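Local structure of Non-ribosomal peptide synthetase (Streptomyces halstedii, 3WV4) at residues Ile199-Ser202 against Pro208-Val211; Ala326-Phe331 against Leu355-Pro360. The protein belongs to the AMP-binding enzyme family of the ANL clan, as part of a non-ribosomal peptide synthetase. One frame throughout, in Å; residues are numbered along the deposited sequence.

Contact 1: residues Ile199-Ser202 against Pro208-Val211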
ATOM      1  N   ILE A 199       1.857   9.755  -1.925  1.00 29.93           N
ATOM      2  CA  ILE A 199       0.575   9.337  -1.391  1.00 29.62           C
ATOM      3  C   ILE A 199      -0.116  10.535  -0.824  1.00 29.76           C
ATOM      4  O   ILE A 199       0.305  11.040   0.227  1.00 28.87           O
ATOM      5  CB  ILE A 199       0.736   8.349  -0.253  1.00 31.11           C
ATOM      6  CG1 ILE A 199       1.383   7.054  -0.720  1.00 35.52           C
ATOM      7  CG2 ILE A 199      -0.616   8.060   0.391  1.00 31.91           C
ATOM      8  CD1 ILE A 199       0.455   6.205  -1.584  1.00 38.97           C
ATOM      9  N   TYR A 200      -1.194  10.984  -1.471  1.00 30.28           N
ATOM     10  CA  TYR A 200      -1.907  12.158  -0.980  1.00 31.24           C
ATOM     11  C   TYR A 200      -2.751  11.766   0.209  1.00 31.88           C
ATOM     12  O   TYR A 200      -3.595  10.913   0.088  1.00 34.38           O
ATOM     13  CB  TYR A 200      -2.709  12.815  -2.125  1.00 32.05           C
ATOM     14  CG  TYR A 200      -1.825  13.760  -2.878  1.00 33.62           C
ATOM     15  CD1 TYR A 200      -1.664  15.066  -2.450  1.00 36.72           C
ATOM     16  CD2 TYR A 200      -1.074  13.343  -3.977  1.00 33.66           C
ATOM     17  CE1 TYR A 200      -0.817  15.944  -3.130  1.00 37.71           C
ATOM     18  CE2 TYR A 200      -0.227  14.203  -4.639  1.00 36.18           C
ATOM     19  CZ  TYR A 200      -0.115  15.518  -4.224  1.00 37.34           C
ATOM     20  OH  TYR A 200       0.746  16.384  -4.846  1.00 43.26           O
ATOM     21  N   THR A 201      -2.503  12.369   1.362  1.00 35.40           N
ATOM     22  CA  THR A 201      -3.323  12.146   2.592  1.00 38.16           C
ATOM     23  C   THR A 201      -4.385  13.269   2.873  1.00 38.60           C
ATOM     24  O   THR A 201      -5.320  13.095   3.640  1.00 35.87           O
ATOM     25  CB  THR A 201      -2.396  12.110   3.819  1.00 37.79           C
ATOM     26  OG1 THR A 201      -1.636  13.330   3.861  1.00 39.11           O
ATOM     27  CG2 THR A 201      -1.436  10.939   3.693  1.00 39.21           C
ATOM     28  N   SER A 202      -4.270  14.396   2.201  1.00 42.83           N
ATOM     29  CA  SER A 202      -5.209  15.512   2.437  1.00 43.61           C
ATOM     30  C   SER A 202      -6.608  15.310   1.826  1.00 43.26           C
ATOM     31  O   SER A 202      -6.778  14.888   0.707  1.00 40.89           O
ATOM     32  CB  SER A 202      -4.605  16.752   1.864  1.00 42.30           C
ATOM     33  OG  SER A 202      -4.112  16.510   0.578  1.00 42.21           O
ATOM     34  N   PRO A 208      -3.348  20.599  -0.316  1.00 44.02           N
ATOM     35  CA  PRO A 208      -2.828  19.350  -0.806  1.00 43.55           C
ATOM     36  C   PRO A 208      -1.537  18.938  -0.071  1.00 45.11           C
ATOM     37  O   PRO A 208      -0.693  19.770   0.247  1.00 42.91           O
ATOM     38  CB  PRO A 208      -2.563  19.612  -2.270  1.00 44.68           C
ATOM     39  CG  PRO A 208      -2.497  21.100  -2.438  1.00 46.56           C
ATOM     40  CD  PRO A 208      -3.262  21.693  -1.309  1.00 46.85           C
ATOM     41  N   LYS A 209      -1.403  17.651   0.208  1.00 42.91           N
ATOM     42  CA  LYS A 209      -0.339  17.161   1.086  1.00 41.86           C
ATOM     43  C   LYS A 209      -0.131  15.688   0.826  1.00 38.16           C
ATOM     44  O   LYS A 209      -1.024  14.915   1.041  1.00 37.67           O
ATOM     45  CB  LYS A 209      -0.739  17.392   2.538  1.00 43.94           C
ATOM     46  CG  LYS A 209       0.411  17.126   3.477  1.00 47.14           C
ATOM     47  CD  LYS A 209       0.126  17.451   4.945  1.00 46.56           C
ATOM     48  CE  LYS A 209      -0.693  16.370   5.609  1.00 48.61           C
ATOM     49  NZ  LYS A 209      -0.784  16.654   7.076  1.00 52.52           N
ATOM     50  N   ALA A 210       1.044  15.333   0.327  1.00 36.19           N
ATOM     51  CA  ALA A 210       1.373  13.992  -0.020  1.00 36.17           C
ATOM     52  C   ALA A 210       2.624  13.587   0.708  1.00 36.13           C
ATOM     53  O   ALA A 210       3.575  14.368   0.797  1.00 37.42           O
ATOM     54  CB  ALA A 210       1.616  13.880  -1.516  1.00 35.29           C
ATOM     55  N   VAL A 211       2.647  12.362   1.195  1.00 33.21           N
ATOM     56  CA  VAL A 211       3.902  11.792   1.664  1.00 34.07           C
ATOM     57  C   VAL A 211       4.750  11.320   0.485  1.00 32.09           C
ATOM     58  O   VAL A 211       4.247  10.666  -0.405  1.00 31.86           O
ATOM     59  CB  VAL A 211       3.631  10.635   2.602  1.00 34.72           C
ATOM     60  CG1 VAL A 211       4.936  10.054   3.143  1.00 32.64           C
ATOM     61  CG2 VAL A 211       2.728  11.123   3.734  1.00 34.99           C
TER

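Contact 2: residues Ala326-Phe331 against Leu355-Pro360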
ATOM      1  N   ALA A 326     -16.805 -12.471  16.502  1.00 35.41           N
ATOM      2  CA  ALA A 326     -17.651 -12.994  15.452  1.00 32.47           C
ATOM      3  C   ALA A 326     -16.799 -13.586  14.327  1.00 32.48           C
ATOM      4  O   ALA A 326     -17.162 -14.582  13.715  1.00 30.11           O
ATOM      5  CB  ALA A 326     -18.514 -11.896  14.926  1.00 34.57           C
ATOM      6  N   LEU A 327     -15.658 -12.957  14.064  1.00 31.23           N
ATOM      7  CA  LEU A 327     -14.793 -13.415  13.017  1.00 30.24           C
ATOM      8  C   LEU A 327     -14.187 -14.742  13.431  1.00 29.93           C
ATOM      9  O   LEU A 327     -14.038 -15.636  12.609  1.00 28.11           O
ATOM     10  CB  LEU A 327     -13.647 -12.446  12.795  1.00 29.04           C
ATOM     11  CG  LEU A 327     -13.871 -11.214  11.940  1.00 29.38           C
ATOM     12  CD1 LEU A 327     -12.628 -10.353  12.116  1.00 27.02           C
ATOM     13  CD2 LEU A 327     -14.188 -11.506  10.467  1.00 29.52           C
ATOM     14  N   ARG A 328     -13.804 -14.837  14.697  1.00 30.31           N
ATOM     15  CA  ARG A 328     -13.144 -16.045  15.172  1.00 31.83           C
ATOM     16  C   ARG A 328     -14.106 -17.220  15.180  1.00 33.09           C
ATOM     17  O   ARG A 328     -13.725 -18.348  14.874  1.00 33.20           O
ATOM     18  CB  ARG A 328     -12.541 -15.834  16.538  1.00 31.76           C
ATOM     19  CG  ARG A 328     -11.202 -15.154  16.466  1.00 33.33           C
ATOM     20  CD  ARG A 328     -10.672 -14.874  17.854  1.00 32.43           C
ATOM     21  NE  ARG A 328      -9.408 -14.160  17.757  1.00 32.19           N
ATOM     22  CZ  ARG A 328      -9.016 -13.194  18.590  1.00 32.43           C
ATOM     23  NH1 ARG A 328      -9.804 -12.810  19.568  1.00 31.37           N
ATOM     24  NH2 ARG A 328      -7.816 -12.601  18.445  1.00 33.18           N
ATOM     25  N   SER A 329     -15.370 -16.916  15.492  1.00 32.21           N
ATOM     26  CA  SER A 329     -16.405 -17.905  15.499  1.00 35.05           C
ATOM     27  C   SER A 329     -16.706 -18.427  14.070  1.00 33.98           C
ATOM     28  O   SER A 329     -16.838 -19.618  13.867  1.00 31.63           O
ATOM     29  CB  SER A 329     -17.648 -17.303  16.165  1.00 36.23           C
ATOM     30  OG  SER A 329     -18.691 -18.231  16.263  1.00 39.52           O
ATOM     31  N   ALA A 330     -16.731 -17.521  13.106  1.00 33.63           N
ATOM     32  CA  ALA A 330     -16.991 -17.855  11.709  1.00 35.35           C
ATOM     33  C   ALA A 330     -15.786 -18.487  11.021  1.00 34.75           C
ATOM     34  O   ALA A 330     -15.971 -19.382  10.215  1.00 34.91           O
ATOM     35  CB  ALA A 330     -17.440 -16.627  10.941  1.00 37.44           C
ATOM     36  N   PHE A 331     -14.582 -18.057  11.382  1.00 33.04           N
ATOM     37  CA  PHE A 331     -13.326 -18.571  10.829  1.00 31.04           C
ATOM     38  C   PHE A 331     -12.333 -18.926  11.947  1.00 31.10           C
ATOM     39  O   PHE A 331     -11.395 -18.163  12.210  1.00 30.18           O
ATOM     40  CB  PHE A 331     -12.714 -17.501   9.993  1.00 30.46           C
ATOM     41  CG  PHE A 331     -13.660 -16.936   8.970  1.00 31.61           C
ATOM     42  CD1 PHE A 331     -14.292 -15.747   9.189  1.00 31.42           C
ATOM     43  CD2 PHE A 331     -13.926 -17.646   7.770  1.00 33.76           C
ATOM     44  CE1 PHE A 331     -15.160 -15.248   8.258  1.00 33.97           C
ATOM     45  CE2 PHE A 331     -14.785 -17.127   6.817  1.00 35.62           C
ATOM     46  CZ  PHE A 331     -15.418 -15.918   7.067  1.00 34.53           C
ATOM     47  N   LEU A 355       0.210 -13.664  19.216  1.00 24.80           N
ATOM     48  CA  LEU A 355      -0.214 -12.972  20.472  1.00 25.45           C
ATOM     49  C   LEU A 355      -1.575 -12.284  20.351  1.00 25.58           C
ATOM     50  O   LEU A 355      -1.875 -11.371  21.157  1.00 23.67           O
ATOM     51  CB  LEU A 355       0.849 -11.940  20.931  1.00 25.17           C
ATOM     52  CG  LEU A 355       2.310 -12.438  21.113  1.00 27.47           C
ATOM     53  CD1 LEU A 355       3.250 -11.297  21.475  1.00 26.52           C
ATOM     54  CD2 LEU A 355       2.394 -13.520  22.164  1.00 28.80           C
ATOM     55  N   GLU A 356      -2.381 -12.706  19.370  1.00 24.77           N
ATOM     56  CA  GLU A 356      -3.641 -12.054  19.018  1.00 26.02           C
ATOM     57  C   GLU A 356      -4.639 -11.969  20.196  1.00 27.68           C
ATOM     58  O   GLU A 356      -5.399 -10.987  20.245  1.00 26.01           O
ATOM     59  CB  GLU A 356      -4.326 -12.730  17.807  1.00 26.66           C
ATOM     60  CG  GLU A 356      -4.760 -14.152  18.087  1.00 27.72           C
ATOM     61  CD  GLU A 356      -5.712 -14.716  17.044  1.00 30.65           C
ATOM     62  OE1 GLU A 356      -6.681 -14.059  16.553  1.00 28.70           O
ATOM     63  OE2 GLU A 356      -5.531 -15.895  16.762  1.00 33.32           O
ATOM     64  N   HIS A 357      -4.590 -12.926  21.136  1.00 27.22           N
ATOM     65  CA  HIS A 357      -5.422 -12.982  22.329  1.00 30.44           C
ATOM     66  C   HIS A 357      -4.908 -12.160  23.534  1.00 34.02           C
ATOM     67  O   HIS A 357      -5.517 -12.131  24.579  1.00 33.33           O
ATOM     68  CB  HIS A 357      -5.569 -14.425  22.830  1.00 30.03           C
ATOM     69  CG  HIS A 357      -6.210 -15.306  21.841  1.00 32.60           C
ATOM     70  ND1 HIS A 357      -7.494 -15.098  21.414  1.00 33.24           N
ATOM     71  CD2 HIS A 357      -5.743 -16.375  21.142  1.00 34.86           C
ATOM     72  CE1 HIS A 357      -7.792 -16.000  20.490  1.00 33.18           C
ATOM     73  NE2 HIS A 357      -6.752 -16.779  20.304  1.00 32.54           N
ATOM     74  N   GLU A 358      -3.807 -11.480  23.379  1.00 36.35           N
ATOM     75  CA  GLU A 358      -3.108 -10.949  24.550  1.00 35.94           C
ATOM     76  C   GLU A 358      -3.007  -9.475  24.483  1.00 31.67           C
ATOM     77  O   GLU A 358      -3.010  -8.935  23.408  1.00 28.91           O
ATOM     78  CB  GLU A 358      -1.727 -11.565  24.642  1.00 38.71           C
ATOM     79  CG  GLU A 358      -1.850 -12.939  25.233  1.00 45.71           C
ATOM     80  CD  GLU A 358      -0.549 -13.595  25.360  1.00 48.45           C
ATOM     81  OE1 GLU A 358       0.405 -12.923  25.814  1.00 55.63           O
ATOM     82  OE2 GLU A 358      -0.507 -14.776  25.012  1.00 53.75           O
ATOM     83  N   ARG A 359      -2.965  -8.847  25.653  1.00 33.13           N
ATOM     84  CA  ARG A 359      -2.854  -7.408  25.789  1.00 32.40           C
ATOM     85  C   ARG A 359      -3.879  -6.721  24.908  1.00 31.47           C
ATOM     86  O   ARG A 359      -3.533  -5.965  24.003  1.00 29.44           O
ATOM     87  CB  ARG A 359      -1.439  -6.994  25.444  1.00 34.08           C
ATOM     88  CG  ARG A 359      -0.405  -7.660  26.319  1.00 37.02           C
ATOM     89  CD  ARG A 359       0.940  -7.430  25.710  1.00 38.28           C
ATOM     90  NE  ARG A 359       1.999  -7.726  26.642  1.00 43.74           N
ATOM     91  CZ  ARG A 359       2.581  -8.907  26.751  1.00 50.18           C
ATOM     92  NH1 ARG A 359       2.198  -9.933  25.968  1.00 49.58           N
ATOM     93  NH2 ARG A 359       3.559  -9.067  27.647  1.00 51.57           N
ATOM     94  N   PRO A 360      -5.163  -7.006  25.137  1.00 34.00           N
ATOM     95  CA  PRO A 360      -6.249  -6.366  24.351  1.00 35.11           C
ATOM     96  C   PRO A 360      -6.105  -4.875  24.021  1.00 32.85           C
ATOM     97  O   PRO A 360      -6.507  -4.471  22.965  1.00 37.63           O
ATOM     98  CB  PRO A 360      -7.514  -6.607  25.191  1.00 36.78           C
ATOM     99  CG  PRO A 360      -7.031  -7.027  26.560  1.00 37.99           C
ATOM    100  CD  PRO A 360      -5.686  -7.716  26.309  1.00 35.75           C
TER

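Contact 1: residues Ile199-Ser202 against Pro208-Val211
Ala210 puts its methyl squarely over the middle of the Tyr200 ring, with CB 3.4 Å from the ring centroid, a CH-pi contact across a non-hydrogen-bonded pair of antiparallel strands. The Tyr200 ring gets there with CG beside the backbone N (chi1 -86°), and its hydroxyl is hydrogen-bonded to Asp140 on helix 131-141, which holds the far end of the ring. One residue along, Ile199 and Val211 form the hydrogen-bonded pair: Ile199 N to Val211 O is 3.0 Å, while Val211 N reaches Ile199 O at 2.9 Å. This strand end is buried and tight.

Towards the loop the grip slackens. Lys209 O takes Thr201 N at 3.0 Å, but its further bonds, from Thr201 OG1 and Ser202 N, are weak. Ser202 OG receives another weak bond from Lys209 N, at 3.0 Å. The lysine chain bends at chi3 (79°); its CE passes Thr201 OG1 at 3.6 Å and its tip leads off, among residues only partly buried. The loop from Thr201 to Lys209 connects the two strands of this beta hairpin; its Ser/Thr/Gly-rich sequence running into Pro208-Lys209 is the P-loop-like signature of the ANL clan.

Contact 2: residues Ala326-Phe331 against Leu355-Pro360
A surface salt bridge joins the last turn of helix 321-330 to a type I beta turn, Leu355 to Glu358, in the loop between strands 349-350 and 362-366: Arg328 reaches across to Glu356 and His357. The backbones stay well apart, with Arg328 CA 11.0 Å from His357 CA, and the arginine side chain spans most of that distance. Its chain is extended from CG to NE (chi2 176°), which carries the guanidinium to the turn.

There it meets Glu356 side-on, with two nitrogens on a single oxygen. Arg328 NH2 lies 2.6 Å from Glu356 OE1, and Arg328 NE lies 3.0 Å from that same OE1. The oxygen sits close to the guanidinium plane, at its edge, yet both nitrogens approach it from one face of the carboxylate, because the two planes are turned 67° apart. A weak bond of 3.4 Å from Arg328 NH2 to Glu356 O adds a backbone anchor.

His357 comes in over a face of the guanidinium, its CE1 3.6 Å from Arg328 CZ, with ring and guanidinium inclined at 45°, so this is no parallel stack. The turn itself is closed by Glu358 N to Leu355 O, 2.9 Å.

Glu356 OE1 also accepts from Val336 N on strand 335-340. Three donors on one oxygen would be expected to keep the carboxylate ionised. The arrangement is a side-on arginine-carboxylate salt bridge, here fastening a helix end to a beta turn beside the mixed sheet.

Both segments of contact 1 precede those of contact 2 along the chain, all within the stretch recognised as the AMP-binding enzyme family. Their centres lie 34 Å apart and their nearest atoms about 25 Å, so they do not touch. Contact 1 is built from the two-stranded hairpin of 195-200 and 210-214, while contact 2, a helix end and a loop turn, lies beside the larger mixed sheet. Strand 335-340 of that sheet relates the two. Val336, near its start, bonds to Glu356 of contact 2; the loop after it carries Thr343, which packs on Ile199, Thr201 and Val211 of contact 1. A partly buried beta hairpin and a surface tie thus lie near opposite ends of one strand.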